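Local coordinates for aminopentol aminotransferase (Sphingopyxis macrogoltabida, PDB 6HBS), which catalyses the pyridoxal phosphate-dependent transfer of the amino group of aminopentol (hydrolysed fumonisin B1) to pyruvate, yielding the 2-keto product and L-alanine, at the interface of chains A and B. Coordinates in Å, arbitrary orientation; residue numbers count along the deposited sequence, not the author numbering. Chains: chain A/B, Aminopentol aminotransferase.

Contact 1: the interface of chains A and B. Residues chain A 95, 113-114, 289-290; chain B 18, 22-23.
The phenol ring of B:Tyr23 carries A:Met113 CE, a terminal methyl, over one face at 4.0 Å from the ring centroid, a CH-pi contact. On the opposite side A:Phe290 CE1 stands above the rim, 3.7 Å from B:Tyr23 CE1, and A:Met95 CE lies on that same side beyond the CE2 rim, so the ring is held between the two sides. At its edge, in the ring plane, lie A:Phe114 O and, from its own chain, B:Ile18 CG2. The A:Phe290 ring has A:Trp289 CB above one face, toward the rim, while its rim carbon CE1 meets B:Met22 SD at 3.6 Å. This patch joins two subunits of a class-III (fold-type I) pyridoxal-phosphate aminotransferase, and 88 Å² of B:Tyr23 is hidden by chain A, more than for any other residue of this patch. Its CG sits between the backbone N and the carbonyl carbon (chi1 58°), and the ring reaches over to strand 111-115 of chain A. There B:Tyr23 OH donates to A:Phe114 O at 2.6 Å, in the carbonyl plane and on a lone pair, with a C=O...donor angle of 120°. B:Tyr23 OH also accepts from A:Phe114 N at 2.7 Å, which probably limits rotation about the C-O bond. A:Met95, on helix 94-105, is extended beyond CG and brings CE to 3.7 Å from B:Tyr23 CE2. B:Met22 SD also lies 3.9 Å from A:Met95 SD, the side chains crossing at about a right angle.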
ATOM      1  N   MET A  95     -13.897   7.484  -8.825  1.00 19.16           N
ATOM      2  CA  MET A  95     -13.547   6.051  -8.876  1.00 19.61           C
ATOM      3  C   MET A  95     -14.242   5.365 -10.059  1.00 20.61           C
ATOM      4  O   MET A  95     -13.626   4.537 -10.752  1.00 20.08           O
ATOM      5  CB  MET A  95     -13.892   5.309  -7.583  1.00 18.47           C
ATOM      6  CG  MET A  95     -13.364   3.873  -7.559  1.00 20.25           C
ATOM      7  SD  MET A  95     -13.785   3.031  -6.025  1.00 21.05           S
ATOM      8  CE  MET A  95     -13.013   1.436  -6.312  1.00 20.78           C
ATOM      9  N   MET A 113     -10.086  -3.253 -10.062  1.00 18.63           N
ATOM     10  CA  MET A 113     -10.003  -3.020  -8.643  1.00 20.18           C
ATOM     11  C   MET A 113      -8.734  -2.198  -8.373  1.00 21.08           C
ATOM     12  O   MET A 113      -7.704  -2.419  -9.055  1.00 20.63           O
ATOM     13  CB  MET A 113      -9.971  -4.346  -7.871  1.00 20.13           C
ATOM     14  CG  MET A 113     -11.237  -5.168  -8.069  1.00 22.57           C
ATOM     15  SD  MET A 113     -11.105  -6.811  -7.332  1.00 25.19           S
ATOM     16  CE  MET A 113     -11.270  -6.439  -5.591  1.00 26.39           C
ATOM     17  N   PHE A 114      -8.821  -1.225  -7.442  1.00 17.61           N
ATOM     18  CA  PHE A 114      -7.733  -0.316  -7.139  1.00 16.77           C
ATOM     19  C   PHE A 114      -7.243  -0.590  -5.730  1.00 17.05           C
ATOM     20  O   PHE A 114      -8.061  -0.832  -4.809  1.00 18.60           O
ATOM     21  CB  PHE A 114      -8.159   1.145  -7.355  1.00 17.48           C
ATOM     22  CG  PHE A 114      -8.555   1.408  -8.787  1.00 17.18           C
ATOM     23  CD1 PHE A 114      -7.606   1.368  -9.791  1.00 18.21           C
ATOM     24  CD2 PHE A 114      -9.881   1.589  -9.143  1.00 19.05           C
ATOM     25  CE1 PHE A 114      -7.971   1.505 -11.119  1.00 18.78           C
ATOM     26  CE2 PHE A 114     -10.246   1.694 -10.476  1.00 18.12           C
ATOM     27  CZ  PHE A 114      -9.296   1.642 -11.459  1.00 18.45           C
ATOM     28  N   TRP A 289      -7.170   2.641  -0.046  1.00 17.26           N
ATOM     29  CA  TRP A 289      -7.428   2.122  -1.407  1.00 16.35           C
ATOM     30  C   TRP A 289      -8.487   2.936  -2.145  1.00 16.66           C
ATOM     31  O   TRP A 289      -8.600   2.786  -3.366  1.00 17.54           O
ATOM     32  CB  TRP A 289      -7.812   0.634  -1.374  1.00 17.48           C
ATOM     33  CG  TRP A 289      -6.704  -0.301  -0.970  1.00 16.65           C
ATOM     34  CD1 TRP A 289      -5.554  -0.003  -0.289  1.00 17.50           C
ATOM     35  CD2 TRP A 289      -6.652  -1.724  -1.218  1.00 16.77           C
ATOM     36  NE1 TRP A 289      -4.785  -1.135  -0.129  1.00 17.06           N
ATOM     37  CE2 TRP A 289      -5.443  -2.202  -0.669  1.00 17.24           C
ATOM     38  CE3 TRP A 289      -7.498  -2.625  -1.864  1.00 17.16           C
ATOM     39  CZ2 TRP A 289      -5.091  -3.559  -0.702  1.00 17.94           C
ATOM     40  CZ3 TRP A 289      -7.148  -3.963  -1.905  1.00 18.31           C
ATOM     41  CH2 TRP A 289      -5.942  -4.407  -1.364  1.00 16.95           C
ATOM     42  N   PHE A 290      -9.292   3.732  -1.419  1.00 15.90           N
ATOM     43  CA  PHE A 290     -10.437   4.429  -1.978  1.00 16.41           C
ATOM     44  C   PHE A 290     -10.164   5.938  -2.074  1.00 16.47           C
ATOM     45  O   PHE A 290     -11.084   6.708  -2.368  1.00 16.41           O
ATOM     46  CB  PHE A 290     -11.700   4.092  -1.170  1.00 18.33           C
ATOM     47  CG  PHE A 290     -11.898   2.597  -1.070  1.00 19.65           C
ATOM     48  CD1 PHE A 290     -12.301   1.880  -2.174  1.00 21.99           C
ATOM     49  CD2 PHE A 290     -11.520   1.905   0.059  1.00 20.77           C
ATOM     50  CE1 PHE A 290     -12.395   0.496  -2.128  1.00 22.39           C
ATOM     51  CE2 PHE A 290     -11.634   0.525   0.114  1.00 22.01           C
ATOM     52  CZ  PHE A 290     -12.080  -0.176  -0.978  1.00 21.10           C
TER
ATOM     53  N   ILE B  18     -16.646  -2.313 -11.924  1.00 20.72           N
ATOM     54  CA  ILE B  18     -16.049  -2.693 -10.655  1.00 21.06           C
ATOM     55  C   ILE B  18     -16.785  -3.931 -10.156  1.00 22.65           C
ATOM     56  O   ILE B  18     -18.011  -3.955 -10.163  1.00 24.67           O
ATOM     57  CB  ILE B  18     -16.116  -1.532  -9.645  1.00 21.93           C
ATOM     58  CG1 ILE B  18     -15.462  -0.267 -10.191  1.00 21.31           C
ATOM     59  CG2 ILE B  18     -15.529  -1.942  -8.300  1.00 22.50           C
ATOM     60  CD1 ILE B  18     -15.785   0.986  -9.388  1.00 22.52           C
ATOM     61  N   MET B  22     -18.429  -2.174  -6.012  1.00 22.61           N
ATOM     62  CA  MET B  22     -17.510  -1.750  -4.944  1.00 23.34           C
ATOM     63  C   MET B  22     -17.131  -2.983  -4.107  1.00 24.12           C
ATOM     64  O   MET B  22     -17.659  -4.044  -4.320  1.00 25.00           O
ATOM     65  CB  MET B  22     -18.102  -0.644  -4.053  1.00 23.60           C
ATOM     66  CG  MET B  22     -17.378   0.695  -4.247  1.00 24.61           C
ATOM     67  SD  MET B  22     -15.677   0.723  -3.575  1.00 23.90           S
ATOM     68  CE  MET B  22     -16.022   0.785  -1.814  1.00 24.08           C
ATOM     69  N   TYR B  23     -16.169  -2.823  -3.189  1.00 24.69           N
ATOM     70  CA  TYR B  23     -15.516  -3.961  -2.493  1.00 23.64           C
ATOM     71  C   TYR B  23     -14.856  -3.407  -1.229  1.00 22.83           C
ATOM     72  O   TYR B  23     -14.767  -2.177  -1.064  1.00 23.14           O
ATOM     73  CB  TYR B  23     -14.509  -4.669  -3.411  1.00 22.58           C
ATOM     74  CG  TYR B  23     -13.435  -3.742  -3.936  1.00 22.51           C
ATOM     75  CD1 TYR B  23     -12.264  -3.516  -3.225  1.00 22.76           C
ATOM     76  CD2 TYR B  23     -13.604  -3.073  -5.138  1.00 21.51           C
ATOM     77  CE1 TYR B  23     -11.300  -2.628  -3.689  1.00 23.86           C
ATOM     78  CE2 TYR B  23     -12.646  -2.194  -5.621  1.00 21.27           C
ATOM     79  CZ  TYR B  23     -11.501  -1.966  -4.891  1.00 21.38           C
ATOM     80  OH  TYR B  23     -10.596  -1.067  -5.355  1.00 23.13           O
TER

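Contact 2: the interface of chains A and B. Residues chain A 283-285; chain B 25, 145, 148, 153-155.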
ATOM      1  N   PHE A 283     -12.045 -11.230  -0.114  1.00 22.51           N
ATOM      2  CA  PHE A 283     -12.046 -10.012   0.725  1.00 23.14           C
ATOM      3  C   PHE A 283     -10.648  -9.398   0.718  1.00 20.59           C
ATOM      4  O   PHE A 283      -9.706  -9.916   1.342  1.00 21.07           O
ATOM      5  CB  PHE A 283     -12.486 -10.261   2.173  1.00 23.70           C
ATOM      6  CG  PHE A 283     -12.645  -8.968   2.942  1.00 26.05           C
ATOM      7  CD1 PHE A 283     -13.716  -8.118   2.674  1.00 30.37           C
ATOM      8  CD2 PHE A 283     -11.669  -8.543   3.832  1.00 25.41           C
ATOM      9  CE1 PHE A 283     -13.846  -6.901   3.336  1.00 30.85           C
ATOM     10  CE2 PHE A 283     -11.807  -7.338   4.508  1.00 26.65           C
ATOM     11  CZ  PHE A 283     -12.888  -6.523   4.257  1.00 28.97           C
ATOM     12  N   VAL A 284     -10.561  -8.256   0.037  1.00 19.30           N
ATOM     13  CA  VAL A 284      -9.345  -7.480  -0.064  1.00 19.64           C
ATOM     14  C   VAL A 284      -9.754  -6.011   0.124  1.00 19.53           C
ATOM     15  O   VAL A 284     -10.800  -5.573  -0.360  1.00 20.86           O
ATOM     16  CB  VAL A 284      -8.606  -7.742  -1.389  1.00 20.03           C
ATOM     17  CG1 VAL A 284      -8.162  -9.197  -1.535  1.00 20.10           C
ATOM     18  CG2 VAL A 284      -9.427  -7.309  -2.595  1.00 20.94           C
ATOM     19  N   THR A 285      -8.966  -5.282   0.906  1.00 20.47           N
ATOM     20  CA  THR A 285      -9.260  -3.874   1.169  1.00 19.57           C
ATOM     21  C   THR A 285      -8.007  -3.212   1.726  1.00 18.87           C
ATOM     22  O   THR A 285      -7.069  -3.896   2.155  1.00 21.58           O
ATOM     23  CB  THR A 285     -10.421  -3.762   2.168  1.00 19.46           C
ATOM     24  OG1 THR A 285     -11.026  -2.468   2.098  1.00 21.17           O
ATOM     25  CG2 THR A 285     -10.004  -4.091   3.592  1.00 19.30           C
TER
ATOM     26  N   HIS B  25     -13.873  -2.634   2.932  1.00 30.14           N
ATOM     27  CA  HIS B  25     -14.488  -2.100   4.163  1.00 34.63           C
ATOM     28  C   HIS B  25     -15.503  -0.990   3.824  1.00 31.87           C
ATOM     29  O   HIS B  25     -16.478  -0.827   4.565  1.00 30.72           O
ATOM     30  CB  HIS B  25     -13.427  -1.592   5.179  1.00 43.07           C
ATOM     31  CG  HIS B  25     -13.309  -2.386   6.452  1.00 59.75           C
ATOM     32  ND1 HIS B  25     -14.364  -3.123   6.996  1.00 64.93           N
ATOM     33  CD2 HIS B  25     -12.276  -2.528   7.323  1.00 67.09           C
ATOM     34  CE1 HIS B  25     -13.967  -3.713   8.112  1.00 63.36           C
ATOM     35  NE2 HIS B  25     -12.693  -3.361   8.339  1.00 64.48           N
ATOM     36  N   TYR B 145      -8.946  -8.109  13.773  1.00 22.40           N
ATOM     37  CA  TYR B 145      -8.604  -7.665  12.425  1.00 21.53           C
ATOM     38  C   TYR B 145      -7.200  -7.025  12.443  1.00 21.50           C
ATOM     39  O   TYR B 145      -6.956  -5.998  13.138  1.00 21.06           O
ATOM     40  CB  TYR B 145      -9.623  -6.647  11.905  1.00 24.34           C
ATOM     41  CG  TYR B 145      -9.410  -6.255  10.464  1.00 23.12           C
ATOM     42  CD1 TYR B 145      -9.914  -7.053   9.462  1.00 24.12           C
ATOM     43  CD2 TYR B 145      -8.696  -5.116  10.102  1.00 25.78           C
ATOM     44  CE1 TYR B 145      -9.748  -6.728   8.128  1.00 26.66           C
ATOM     45  CE2 TYR B 145      -8.494  -4.784   8.767  1.00 25.01           C
ATOM     46  CZ  TYR B 145      -9.032  -5.597   7.783  1.00 26.10           C
ATOM     47  OH  TYR B 145      -8.886  -5.370   6.458  1.00 28.64           O
ATOM     48  N   ALA B 148      -5.898  -7.513   5.593  1.00 20.93           N
ATOM     49  CA  ALA B 148      -6.575  -8.406   4.662  1.00 21.93           C
ATOM     50  C   ALA B 148      -5.542  -9.112   3.761  1.00 23.31           C
ATOM     51  O   ALA B 148      -5.763  -9.316   2.575  1.00 25.26           O
ATOM     52  CB  ALA B 148      -7.626  -7.652   3.888  1.00 22.86           C
ATOM     53  N   THR B 153      -6.772 -12.287   6.681  1.00 24.76           N
ATOM     54  CA  THR B 153      -8.019 -11.771   6.134  1.00 26.39           C
ATOM     55  C   THR B 153      -9.224 -12.491   6.746  1.00 28.58           C
ATOM     56  O   THR B 153      -9.212 -13.713   6.920  1.00 25.33           O
ATOM     57  CB  THR B 153      -8.071 -11.841   4.602  1.00 28.92           C
ATOM     58  OG1 THR B 153      -9.286 -11.169   4.230  1.00 28.13           O
ATOM     59  CG2 THR B 153      -8.034 -13.260   4.074  1.00 27.94           C
ATOM     60  N   PRO B 154     -10.285 -11.736   7.127  1.00 29.81           N
ATOM     61  CA  PRO B 154     -11.421 -12.312   7.849  1.00 32.70           C
ATOM     62  C   PRO B 154     -12.308 -13.229   6.998  1.00 34.87           C
ATOM     63  O   PRO B 154     -12.988 -14.062   7.559  1.00 36.43           O
ATOM     64  CB  PRO B 154     -12.218 -11.091   8.339  1.00 33.06           C
ATOM     65  CG  PRO B 154     -11.861  -9.997   7.346  1.00 33.06           C
ATOM     66  CD  PRO B 154     -10.409 -10.273   6.992  1.00 30.78           C
ATOM     67  N   HIS B 155     -12.301 -13.066   5.669  1.00 32.87           N
ATOM     68  CA  HIS B 155     -13.087 -13.927   4.805  1.00 35.99           C
ATOM     69  C   HIS B 155     -12.126 -14.713   3.915  1.00 34.84           C
ATOM     70  O   HIS B 155     -11.252 -14.124   3.302  1.00 32.71           O
ATOM     71  CB  HIS B 155     -14.123 -13.143   3.979  1.00 42.00           C
ATOM     72  CG  HIS B 155     -14.909 -14.037   3.069  1.00 55.98           C
ATOM     73  ND1 HIS B 155     -16.048 -14.730   3.498  1.00 61.66           N
ATOM     74  CD2 HIS B 155     -14.685 -14.426   1.789  1.00 55.39           C
ATOM     75  CE1 HIS B 155     -16.503 -15.476   2.508  1.00 61.24           C
ATOM     76  NE2 HIS B 155     -15.683 -15.305   1.447  1.00 64.76           N
TER
HETATM   77  O   HOH W   1     -10.563 -13.707   0.740  1.00 21.46           O
HETATM   78  O   HOH W   2      -6.877  -4.147   5.343  1.00 32.69           O
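A:Phe283 and B:Pro154 cross at about a right angle, the phenyl CD2 packing 3.8 Å from the pyrrolidine CG. With its CG anti to the backbone N (chi1 -173°), the phenylalanine directs its ring into the partner subunit, and 107 Å² of the residue is hidden by chain B. B:Thr153 meets the same side chain at a slant; its hydroxyl OG1 lies at the ring edge, in plane, and donates to the backbone A:Phe283 O at 3.2 Å. That donor is tilted 29° from the carbonyl plane. A water also ties A:Phe283 N to the carbonyl oxygen of B:His155, a poorly ordered residue.

The two branches of A:Thr285, whose side chain runs obliquely to those of B:Tyr145 and B:His25, serve different partners. The hydroxyl A:Thr285 OG1 accepts from the backbone B:His25 N at 3.0 Å, nearly straight at 164°, although B:His25 is poorly ordered and the bond is correspondingly less certain. The methyl A:Thr285 CG2 stands 3.3 Å from the phenol B:Tyr145 OH. An alanine here, lacking both OG1 and CG2, would probably leave B:His25 N without its acceptor and open a gap beside the B:Tyr145 hydroxyl. A second water lies 2.6 Å from B:Tyr145 OH and also bonds A:Thr285 O, coupling the phenol to the backbone of chain A. Since B:Tyr145 belongs to the pyridoxal-phosphate pocket of chain B, residues 283-285 of chain A probably help to buttress that pocket from across the interface.

The C-alpha centres of contact 1 and contact 2 lie about 14 Å apart on one interface between chains A and B, and they have no residue in common. They are nevertheless linked along both chains: A:Thr285 precedes A:Trp289 and A:Phe290 by a few residues, and B:Tyr23 is followed closely by B:His25. Contact 1 reaches strand 111-115, helix 94-105 and the loop at 289-290 of chain A, whereas contact 2 engages a loop bordering the cofactor site of chain B. Two-fold symmetry repeats both in the two-copy assembly; dimers are usual in this family, so association may help shape each active site.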